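Side-chain contacts in octaprenyl-diphosphate synthase (Roseobacter denitrificans, PDB 4JXN), which probably makes all-trans-octaprenyl diphosphate, the side-chain precursor of isoprenoid quinones, by adding isopentenyl units to farnesyl diphosphate with magnesium as cofactor: residues S127-F130 with Q131-E135; E171-L174 with Q175-G179; G272-E275 with E276-Q280. All coordinates share one frame; numbering follows the deposited sequence.

Contact 1 of 3, residues S127-F130 with Q131-E135; sequences SRSF and QLMVE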
# COMPACT_ATOMS: atom_id res chain seq x y z
N SER A 127 -1.51 1.62 -5.49
CA SER A 127 -2.55 2.57 -5.89
C SER A 127 -3.00 2.28 -7.32
O SER A 127 -4.20 2.25 -7.61
CB SER A 127 -2.06 4.02 -5.75
OG SER A 127 -0.97 4.29 -6.61
N ARG A 128 -2.04 2.05 -8.21
CA ARG A 128 -2.36 1.73 -9.60
C ARG A 128 -3.10 0.40 -9.74
O ARG A 128 -4.02 0.28 -10.55
CB ARG A 128 -1.09 1.73 -10.45
CG ARG A 128 -0.51 3.11 -10.68
CD ARG A 128 -1.25 3.85 -11.77
NE ARG A 128 -1.08 5.30 -11.65
CZ ARG A 128 -1.41 6.17 -12.60
NH1 ARG A 128 -1.93 5.77 -13.75
NH2 ARG A 128 -1.20 7.47 -12.38
N SER A 129 -2.71 -0.60 -8.94
CA SER A 129 -3.40 -1.89 -8.94
C SER A 129 -4.89 -1.73 -8.57
O SER A 129 -5.75 -2.40 -9.11
CB SER A 129 -2.70 -2.87 -8.00
OG SER A 129 -2.95 -2.58 -6.63
N PHE A 130 -5.15 -0.78 -7.68
CA PHE A 130 -6.47 -0.56 -7.10
C PHE A 130 -7.39 0.11 -8.12
O PHE A 130 -8.57 -0.27 -8.28
CB PHE A 130 -6.27 0.27 -5.82
CG PHE A 130 -7.53 0.64 -5.09
CD1 PHE A 130 -8.66 -0.15 -5.15
CD2 PHE A 130 -7.55 1.78 -4.30
CE1 PHE A 130 -9.81 0.21 -4.46
CE2 PHE A 130 -8.69 2.14 -3.60
CZ PHE A 130 -9.82 1.35 -3.69
N GLN A 131 -6.84 1.10 -8.81
CA GLN A 131 -7.49 1.74 -9.95
C GLN A 131 -7.95 0.74 -11.01
O GLN A 131 -9.07 0.86 -11.51
CB GLN A 131 -6.53 2.73 -10.60
CG GLN A 131 -6.32 4.01 -9.81
CD GLN A 131 -5.40 4.99 -10.51
OE1 GLN A 131 -4.25 4.67 -10.84
NE2 GLN A 131 -5.91 6.19 -10.74
N LEU A 132 -7.07 -0.20 -11.36
CA LEU A 132 -7.39 -1.25 -12.35
C LEU A 132 -8.55 -2.17 -11.94
O LEU A 132 -9.44 -2.44 -12.74
CB LEU A 132 -6.14 -2.11 -12.67
CG LEU A 132 -5.13 -1.44 -13.60
CD1 LEU A 132 -3.74 -2.06 -13.49
CD2 LEU A 132 -5.62 -1.51 -15.04
N MET A 133 -8.56 -2.64 -10.69
CA MET A 133 -9.66 -3.52 -10.24
C MET A 133 -10.99 -2.76 -10.20
O MET A 133 -12.04 -3.31 -10.54
CB MET A 133 -9.43 -4.15 -8.86
CG MET A 133 -8.05 -4.00 -8.25
SD MET A 133 -7.97 -4.77 -6.61
CE MET A 133 -6.47 -4.03 -5.95
N VAL A 134 -10.95 -1.51 -9.75
CA VAL A 134 -12.17 -0.70 -9.64
C VAL A 134 -12.81 -0.53 -11.02
O VAL A 134 -14.03 -0.60 -11.16
CB VAL A 134 -11.90 0.69 -9.01
CG1 VAL A 134 -13.09 1.63 -9.21
CG2 VAL A 134 -11.60 0.55 -7.53
N GLU A 135 -11.97 -0.30 -12.02
CA GLU A 135 -12.45 -0.15 -13.39
C GLU A 135 -13.22 -1.37 -13.92
O GLU A 135 -13.96 -1.24 -14.89
CB GLU A 135 -11.29 0.19 -14.33
CG GLU A 135 -10.74 1.60 -14.13
CD GLU A 135 -9.30 1.75 -14.58
OE1 GLU A 135 -8.55 2.51 -13.93
OE2 GLU A 135 -8.91 1.11 -15.58
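F130 and V134, one helical turn apart, meet obliquely: CG2 of V134 approaches the F130 ring at CE1, 3.6 Å away. F130 carries CG anti to its backbone nitrogen (chi1 179°), which lays the ring on the carbonyl side of its own CA, within reach of the methyl four residues on. The same V134 CG2 lies 3.2 Å from F130 O, so one branch touches both the ring and the carbonyl that accepts the V134 backbone N-H. R128 and Q131 run alongside one another, pointing the same way, with guanidinium and amide planes nearly perpendicular at 87°. OE1 of Q131 sits over one face of the guanidinium and is 3.2 Å from R128 CD; its approach to R128 NE has too poor an angle for a hydrogen bond. All of this is laid out on the last turns of helix 116-134, where consecutive i to i+4 backbone bonds run from Q131 N to S127 O through V134 N to F130 O. In the all-helical isoprenoid synthase fold of this family, this stretch lies at the dimer interface: F130 packs edge-to-face with F130 of the second subunit, and Q131 NE2 bonds to N147 OD1 of that subunit. The M133 rotamer is doubtful: its near-eclipsed chi1 of -10° brings M133 CG to 2.9 Å from S129 O, too short for an easy contact. Beyond CG the chain is extended and carries CE to 3.7 Å from F130 CA and 3.9 Å from S129 OG, a hydroxyl already bonded to F126 O. L132 lies against L29 and R33 of helix 9-34 and T82 and F85 of helix 75-94.

Contact 2 of 3, residues E171-L174 with Q175-G179; sequences EVYL and QVVRG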
# COMPACT_ATOMS: atom_id res chain seq x y z
N GLU A 171 2.49 -26.04 10.97
CA GLU A 171 1.16 -25.47 10.79
C GLU A 171 1.21 -23.94 10.77
O GLU A 171 0.44 -23.30 10.07
CB GLU A 171 0.20 -25.96 11.87
CG GLU A 171 -1.26 -25.67 11.58
CD GLU A 171 -2.14 -25.82 12.80
OE1 GLU A 171 -2.53 -24.79 13.40
OE2 GLU A 171 -2.43 -26.98 13.18
N VAL A 172 2.13 -23.37 11.54
CA VAL A 172 2.35 -21.92 11.56
C VAL A 172 3.11 -21.44 10.34
O VAL A 172 2.92 -20.30 9.89
CB VAL A 172 3.13 -21.50 12.83
CG1 VAL A 172 3.56 -20.04 12.74
CG2 VAL A 172 2.29 -21.74 14.08
N TYR A 173 4.00 -22.28 9.82
CA TYR A 173 4.73 -21.93 8.60
C TYR A 173 3.79 -21.89 7.39
O TYR A 173 3.92 -21.02 6.52
CB TYR A 173 5.90 -22.90 8.36
CG TYR A 173 6.72 -22.55 7.13
CD1 TYR A 173 7.33 -21.30 7.02
CD2 TYR A 173 6.85 -23.44 6.07
CE1 TYR A 173 8.06 -20.95 5.89
CE2 TYR A 173 7.58 -23.10 4.93
CZ TYR A 173 8.18 -21.86 4.85
OH TYR A 173 8.91 -21.49 3.72
N LEU A 174 2.84 -22.83 7.35
CA LEU A 174 1.83 -22.88 6.26
C LEU A 174 1.03 -21.58 6.16
O LEU A 174 0.75 -21.11 5.05
CB LEU A 174 0.90 -24.09 6.44
CG LEU A 174 1.35 -25.44 5.84
CD1 LEU A 174 2.86 -25.61 5.71
CD2 LEU A 174 0.74 -26.60 6.64
N GLN A 175 0.71 -20.99 7.31
CA GLN A 175 0.08 -19.66 7.38
C GLN A 175 0.99 -18.60 6.78
O GLN A 175 0.54 -17.75 6.01
CB GLN A 175 -0.24 -19.27 8.82
CG GLN A 175 -1.30 -20.15 9.48
CD GLN A 175 -1.42 -19.91 10.98
OE1 GLN A 175 -0.55 -19.31 11.61
NE2 GLN A 175 -2.51 -20.40 11.55
N VAL A 176 2.27 -18.67 7.11
CA VAL A 176 3.24 -17.73 6.55
C VAL A 176 3.30 -17.87 5.03
O VAL A 176 3.36 -16.88 4.30
CB VAL A 176 4.65 -17.94 7.14
CG1 VAL A 176 5.68 -17.03 6.47
CG2 VAL A 176 4.65 -17.72 8.65
N VAL A 177 3.28 -19.11 4.57
CA VAL A 177 3.36 -19.44 3.15
C VAL A 177 2.15 -18.91 2.38
O VAL A 177 2.30 -18.32 1.30
CB VAL A 177 3.49 -20.97 2.97
CG1 VAL A 177 3.20 -21.38 1.53
CG2 VAL A 177 4.88 -21.43 3.40
N ARG A 178 0.96 -19.13 2.94
CA ARG A 178 -0.26 -18.60 2.35
C ARG A 178 -0.16 -17.09 2.17
O ARG A 178 -0.33 -16.57 1.06
CB ARG A 178 -1.47 -18.95 3.21
CG ARG A 178 -1.76 -20.44 3.28
CD ARG A 178 -3.24 -20.71 3.26
NE ARG A 178 -3.56 -22.07 2.85
CZ ARG A 178 -3.43 -23.15 3.62
NH1 ARG A 178 -3.77 -24.33 3.13
NH2 ARG A 178 -2.96 -23.06 4.86
N GLY A 179 0.15 -16.39 3.25
CA GLY A 179 0.29 -14.95 3.19
C GLY A 179 1.31 -14.52 2.16
O GLY A 179 0.98 -13.89 1.16
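L174, Q175 and Y173 give the most surface to this turn of helix 170-196, each meeting its neighbours in a different way. L174 is covered chiefly through its backbone: its carbonyl oxygen takes the N-H of R178 at 2.9 Å from L174 O to R178 N, while R178 CG stands 3.1 Å from the same oxygen. The R178 side chain bends at chi2, and its NE forms a salt bridge with D211 of helix 200-224. Q175 leans back in the same way. Its CG is anti to the carbonyl carbon (chi1 -66°) and the chain is extended beyond, so that the aliphatic part lies back along the preceding turn. There Q175 CB is 3.5 Å from V172 O, and Q175 CG is 3.6 Å from E171 O. The same side chain lies between L158 of helix 139-162 in its own chain and H38 of the second subunit. Y173 makes the directional contact. V177 CG2 sits over one face of the ring, 3.7 Å from the Y173 centroid and 20° off the normal, displaced toward the rim, with Y173 CE2 the nearest ring atom. It is a CH-pi contact between residues one turn apart, supported by the backbone bond from V177 N to Y173 O at 2.8 Å. Other helices of the isoprenoid synthase fold cover the pair: Y173 touches M248 and I251 of helix 248-254, and V177 touches I215 and Q218 of helix 200-224. Between the side chains the bonding is thus apolar, with a methyl resting on the aromatic face, while the polar links within the turn belong to the backbone and the charge of R178 is matched outside it.

Contact 3 of 3, residues G272-E275 with E276-Q280; sequences GKQE and EGDLQ
This is a local turn contact at the surface, where the chain leaves helix 259-270 and starts helix 278-288: a type II beta turn from E275 to D278, with G277 at the N-cap position of the new helix. D278 carries most of it. D278 N donates to E275 O in a weak bond of 3.5 Å that closes the turn, and the D278 carboxylate reaches back to the extended residues before it. With CG anti to the carbonyl carbon (chi1 -78°), D278 OD2 comes within 3.3 Å of E275 N, again a weak bond, and within 3.5 Å of Q274 CA. The same oxygen forms a salt bridge with R267 of helix 259-270, so a single atom ties the turn to the preceding helix. With an alanine here, E275 N is likely to lose its acceptor and R267 to be left to its long, weak pairing with E275, freeing the turn to shift against helix 259-270. G277 has phi 96°, and a side chain there would collide with E276 O. Q274 points its amide to T268 O, a second link to that helix. On the outer side, E275 folds its side chain at chi2 to meet K273. K273 NZ forms a salt bridge with E275 OE2 at 2.8 Å, approaching 62° out of the carboxylate plane.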
# COMPACT_ATOMS: atom_id res chain seq x y z
N GLY A 272 21.76 -15.93 16.19
CA GLY A 272 22.38 -15.47 14.95
C GLY A 272 23.88 -15.73 14.81
O GLY A 272 24.46 -15.41 13.77
N LYS A 273 24.50 -16.32 15.83
CA LYS A 273 25.94 -16.56 15.81
C LYS A 273 26.31 -17.79 14.98
O LYS A 273 25.94 -18.91 15.33
CB LYS A 273 26.50 -16.71 17.23
CG LYS A 273 27.21 -15.47 17.77
CD LYS A 273 28.50 -15.84 18.50
CE LYS A 273 29.64 -16.14 17.53
NZ LYS A 273 30.63 -17.11 18.07
N GLN A 274 27.05 -17.57 13.89
CA GLN A 274 27.50 -18.64 13.00
C GLN A 274 28.99 -18.52 12.67
O GLN A 274 29.55 -17.42 12.67
CB GLN A 274 26.68 -18.62 11.71
CG GLN A 274 25.21 -18.93 11.94
CD GLN A 274 24.38 -18.90 10.68
OE1 GLN A 274 24.87 -19.13 9.57
NE2 GLN A 274 23.09 -18.63 10.85
N GLU A 275 29.61 -19.66 12.41
CA GLU A 275 31.04 -19.73 12.13
C GLU A 275 31.28 -20.60 10.90
O GLU A 275 30.34 -21.03 10.23
CB GLU A 275 31.78 -20.32 13.34
CG GLU A 275 31.95 -19.36 14.51
CD GLU A 275 31.01 -19.66 15.67
OE1 GLU A 275 31.19 -20.71 16.32
OE2 GLU A 275 30.11 -18.84 15.94
N GLU A 276 32.55 -20.82 10.60
CA GLU A 276 32.96 -21.80 9.62
C GLU A 276 32.49 -23.17 10.07
O GLU A 276 32.59 -23.52 11.25
CB GLU A 276 34.50 -21.78 9.48
CG GLU A 276 35.09 -22.84 8.56
CD GLU A 276 34.51 -22.80 7.15
OE1 GLU A 276 34.51 -23.85 6.48
OE2 GLU A 276 34.07 -21.72 6.71
N GLY A 277 31.94 -23.95 9.12
CA GLY A 277 31.49 -25.31 9.39
C GLY A 277 30.01 -25.45 9.71
O GLY A 277 29.47 -26.56 9.64
N ASP A 278 29.35 -24.34 10.04
CA ASP A 278 27.96 -24.36 10.52
C ASP A 278 26.91 -24.72 9.47
O ASP A 278 25.88 -25.32 9.80
CB ASP A 278 27.59 -23.03 11.19
CG ASP A 278 28.14 -22.91 12.60
OD1 ASP A 278 29.14 -23.59 12.90
OD2 ASP A 278 27.58 -22.13 13.40
N LEU A 279 27.14 -24.36 8.21
CA LEU A 279 26.24 -24.72 7.12
C LEU A 279 26.29 -26.22 6.84
O LEU A 279 25.26 -26.85 6.56
CB LEU A 279 26.59 -23.94 5.85
CG LEU A 279 25.79 -24.26 4.58
CD1 LEU A 279 24.35 -23.78 4.72
CD2 LEU A 279 26.46 -23.65 3.35
N GLN A 280 27.49 -26.79 6.90
CA GLN A 280 27.69 -28.20 6.62
C GLN A 280 27.02 -29.03 7.69
O GLN A 280 26.48 -30.10 7.40
CB GLN A 280 29.19 -28.54 6.58
CG GLN A 280 29.95 -27.91 5.43
CD GLN A 280 29.64 -28.55 4.10
OE1 GLN A 280 29.14 -27.90 3.18
NE2 GLN A 280 29.94 -29.84 3.98

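The three contacts follow one another along the chain without touching; the centres of contacts 1 and 3 are about 46 Å apart, on opposite sides of the chain's centre. Contacts 1 and 2 are turns within long helices of the bundle, held by regular backbone bonds and apolar side chains, with polar ends matched outside the turn. Contact 1 is the more buried and is in large part a dimer surface, whereas contact 2, nearest the chain's centre, faces mainly helices of its own subunit. Contact 3 lies on the surface; its turn is closed by weak bonds, one of them to a carboxylate, and tied to helix 259-270 by a salt bridge and an amide.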